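Long-range contact in hypothetical protein (Neisseria meningitidis, PDB 2I45), which is of unknown function but belongs to the cupin superfamily, beta-barrel proteins that include many metal-dependent enzymes and ligand-binding proteins: residues F53-D58 with S94-E99. Residues are numbered along the deposited sequence; the frame is centred on the assembly and turned at random.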
ATOM      1  N   PHE B  53       1.193   4.328  -4.389  1.00 46.74           N
ATOM      2  CA  PHE B  53       1.910   4.664  -3.217  1.00 46.75           C
ATOM      3  C   PHE B  53       3.304   5.138  -3.628  1.00 47.79           C
ATOM      4  O   PHE B  53       4.009   4.465  -4.366  1.00 48.88           O
ATOM      5  CB  PHE B  53       1.845   3.517  -2.191  1.00 45.87           C
ATOM      6  CG  PHE B  53       2.873   3.627  -1.077  1.00 44.87           C
ATOM      7  CD1 PHE B  53       2.947   4.759  -0.286  1.00 45.10           C
ATOM      8  CD2 PHE B  53       3.747   2.576  -0.819  1.00 44.10           C
ATOM      9  CE1 PHE B  53       3.898   4.891   0.766  1.00 42.61           C
ATOM     10  CE2 PHE B  53       4.697   2.675   0.188  1.00 45.58           C
ATOM     11  CZ  PHE B  53       4.786   3.866   1.000  1.00 41.62           C
ATOM     12  N   ALA B  54       3.679   6.327  -3.175  1.00 47.71           N
ATOM     13  CA  ALA B  54       4.875   6.931  -3.699  1.00 46.68           C
ATOM     14  C   ALA B  54       5.914   6.483  -2.793  1.00 46.16           C
ATOM     15  O   ALA B  54       6.200   7.161  -1.731  1.00 47.27           O
ATOM     16  CB  ALA B  54       4.795   8.407  -3.667  1.00 47.67           C
ATOM     17  N   VAL B  55       6.474   5.340  -3.185  1.00 44.49           N
ATOM     18  CA  VAL B  55       7.529   4.698  -2.382  1.00 44.53           C
ATOM     19  C   VAL B  55       8.724   5.610  -2.252  1.00 44.65           C
ATOM     20  O   VAL B  55       9.150   5.875  -1.162  1.00 43.37           O
ATOM     21  CB  VAL B  55       8.013   3.325  -2.888  1.00 43.67           C
ATOM     22  CG1 VAL B  55       9.024   2.786  -1.940  1.00 40.84           C
ATOM     23  CG2 VAL B  55       6.831   2.329  -3.038  1.00 45.93           C
ATOM     24  N   GLU B  56       9.257   6.104  -3.367  1.00 46.22           N
ATOM     25  CA  GLU B  56      10.439   7.026  -3.245  1.00 48.23           C
ATOM     26  C   GLU B  56      10.297   8.108  -4.302  1.00 46.45           C
ATOM     27  O   GLU B  56       9.815   7.785  -5.416  1.00 45.68           O
ATOM     28  CB  GLU B  56      11.742   6.279  -3.426  1.00 48.05           C
ATOM     29  CG  GLU B  56      12.895   7.183  -3.407  1.00 55.12           C
ATOM     30  CD  GLU B  56      14.201   6.493  -3.789  1.00 63.45           C
ATOM     31  OE1 GLU B  56      14.121   5.316  -4.263  1.00 66.96           O
ATOM     32  OE2 GLU B  56      15.288   7.138  -3.623  1.00 63.64           O
ATOM     33  N   GLY B  57      10.613   9.358  -3.935  1.00 44.06           N
ATOM     34  CA  GLY B  57      10.374  10.521  -4.801  1.00 43.69           C
ATOM     35  C   GLY B  57       8.950  11.043  -4.884  1.00 44.53           C
ATOM     36  O   GLY B  57       8.020  10.390  -4.434  1.00 44.77           O
ATOM     37  N   ASP B  58       8.741  12.210  -5.495  1.00 45.35           N
ATOM     38  CA  ASP B  58       7.351  12.737  -5.625  1.00 46.21           C
ATOM     39  C   ASP B  58       6.751  12.604  -7.018  1.00 45.41           C
ATOM     40  O   ASP B  58       7.446  12.449  -7.971  1.00 45.56           O
ATOM     41  CB  ASP B  58       7.257  14.182  -5.127  1.00 46.61           C
ATOM     42  CG  ASP B  58       8.095  14.407  -3.880  1.00 50.80           C
ATOM     43  OD1 ASP B  58       8.401  13.399  -3.206  1.00 54.67           O
ATOM     44  OD2 ASP B  58       8.482  15.568  -3.580  1.00 55.06           O
ATOM     45  N   SER B  94       9.431   6.329  -7.726  1.00 50.40           N
ATOM     46  CA  SER B  94       9.133   4.908  -7.630  1.00 50.44           C
ATOM     47  C   SER B  94       7.816   4.671  -6.934  1.00 50.46           C
ATOM     48  O   SER B  94       7.604   5.178  -5.836  1.00 50.43           O
ATOM     49  CB  SER B  94      10.229   4.212  -6.871  1.00 50.23           C
ATOM     50  OG  SER B  94      11.458   4.529  -7.493  1.00 53.06           O
ATOM     51  N   LEU B  95       6.969   3.851  -7.549  1.00 49.51           N
ATOM     52  CA  LEU B  95       5.577   3.806  -7.181  1.00 48.98           C
ATOM     53  C   LEU B  95       4.984   2.408  -7.220  1.00 49.76           C
ATOM     54  O   LEU B  95       5.179   1.685  -8.193  1.00 49.38           O
ATOM     55  CB  LEU B  95       4.819   4.676  -8.185  1.00 49.01           C
ATOM     56  CG  LEU B  95       3.360   4.342  -8.607  1.00 48.88           C
ATOM     57  CD1 LEU B  95       2.327   4.839  -7.603  1.00 43.70           C
ATOM     58  CD2 LEU B  95       2.995   4.993  -9.917  1.00 47.06           C
ATOM     59  N   VAL B  96       4.211   2.056  -6.193  1.00 50.45           N
ATOM     60  CA  VAL B  96       3.418   0.847  -6.236  1.00 51.39           C
ATOM     61  C   VAL B  96       1.975   1.137  -6.578  1.00 52.46           C
ATOM     62  O   VAL B  96       1.308   1.963  -5.930  1.00 52.57           O
ATOM     63  CB  VAL B  96       3.399   0.080  -4.906  1.00 51.57           C
ATOM     64  CG1 VAL B  96       2.589  -1.229  -5.105  1.00 50.92           C
ATOM     65  CG2 VAL B  96       4.770  -0.198  -4.447  1.00 49.35           C
ATOM     66  N   LEU B  97       1.493   0.454  -7.591  1.00 52.74           N
ATOM     67  CA  LEU B  97       0.062   0.394  -7.798  1.00 54.44           C
ATOM     68  C   LEU B  97      -0.520  -0.873  -7.224  1.00 54.23           C
ATOM     69  O   LEU B  97       0.142  -1.908  -7.306  1.00 54.78           O
ATOM     70  CB  LEU B  97      -0.258   0.393  -9.288  1.00 54.82           C
ATOM     71  CG  LEU B  97      -0.718   1.731  -9.863  1.00 57.84           C
ATOM     72  CD1 LEU B  97       0.484   2.589 -10.237  1.00 59.46           C
ATOM     73  CD2 LEU B  97      -1.655   1.523 -11.062  1.00 57.39           C
ATOM     74  N   ILE B  98      -1.758  -0.810  -6.713  1.00 53.33           N
ATOM     75  CA  ILE B  98      -2.447  -1.990  -6.199  1.00 53.54           C
ATOM     76  C   ILE B  98      -3.881  -2.163  -6.751  1.00 54.17           C
ATOM     77  O   ILE B  98      -4.650  -1.223  -6.814  1.00 53.68           O
ATOM     78  CB  ILE B  98      -2.482  -2.001  -4.633  1.00 52.90           C
ATOM     79  CG1 ILE B  98      -1.079  -1.996  -4.078  1.00 55.44           C
ATOM     80  CG2 ILE B  98      -3.159  -3.205  -4.104  1.00 50.15           C
ATOM     81  CD1 ILE B  98      -0.673  -0.712  -3.400  1.00 57.48           C
ATOM     82  N   GLU B  99      -4.251  -3.378  -7.101  1.00 55.59           N
ATOM     83  CA  GLU B  99      -5.599  -3.637  -7.511  1.00 58.10           C
ATOM     84  C   GLU B  99      -6.022  -4.981  -7.027  1.00 57.96           C
ATOM     85  O   GLU B  99      -5.161  -5.760  -6.700  1.00 57.91           O
ATOM     86  CB  GLU B  99      -5.683  -3.610  -9.024  1.00 58.63           C
ATOM     87  CG  GLU B  99      -4.469  -4.178  -9.770  1.00 59.75           C
ATOM     88  CD  GLU B  99      -4.691  -4.134 -11.307  1.00 61.25           C
ATOM     89  OE1 GLU B  99      -5.561  -4.935 -11.829  1.00 54.70           O
ATOM     90  OE2 GLU B  99      -3.994  -3.272 -11.944  1.00 62.86           O
TER
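Phe53 and Val96 trade two backbone hydrogen bonds, Phe53 N to Val96 O at 2.8 Å and Val96 N to Phe53 O at 3.0 Å, and so fix the antiparallel register of the two strands. A second such exchange joins Glu56 and Ser94: Ser94 N gives a bond to Glu56 O at 2.8 Å, and Glu56 N returns one to Ser94 O at 3.1 Å. Counting from one pair to the next exposes the irregularity: three residues are gained on one strand against two on the other. Val55 and Glu56 therefore both face Ser94, a classic beta bulge, the common way for an antiparallel pair to take in one extra residue and keep its hydrogen bonding on both sides. The carbonyl of Ser94 also takes a weak, strongly bent bond from Val55 N. Ala54, centre of an inverse gamma turn, folds the chain into the bulge.

At Val55, the extra residue, the bond from CA to CB points toward the opposing strand. Val55 CB lies 3.5 Å from Ser94 O. Beyond it the two methyls part: CG1 stands anti to the backbone N (chi1 -177°), while CG2, anti to the carbonyl carbon, reaches across to Val96 CG2 at 3.6 Å, where the two valines meet obliquely, methyl against methyl. On the sheet face that carries Ala54, Leu95 sends CD1 back to within 3.4 Å of Phe53 N, laying a methyl against the peptide backbone.

The bulge lies where strand 50-56 pairs with 92-99, the middle strand of the five-stranded sheet of the cupin fold, with strand 29-37 bonded beyond 92-99 and strand 75-79 beyond 50-56. Helix 8-13 packs over the face carrying Phe53, Ser94 and Val96, Leu8 against Phe53 and Val96, Leu12 against Val55 and Ser94, and there the ring of Phe53 meets Phe53 of the second subunit, bringing this face to the dimer interface.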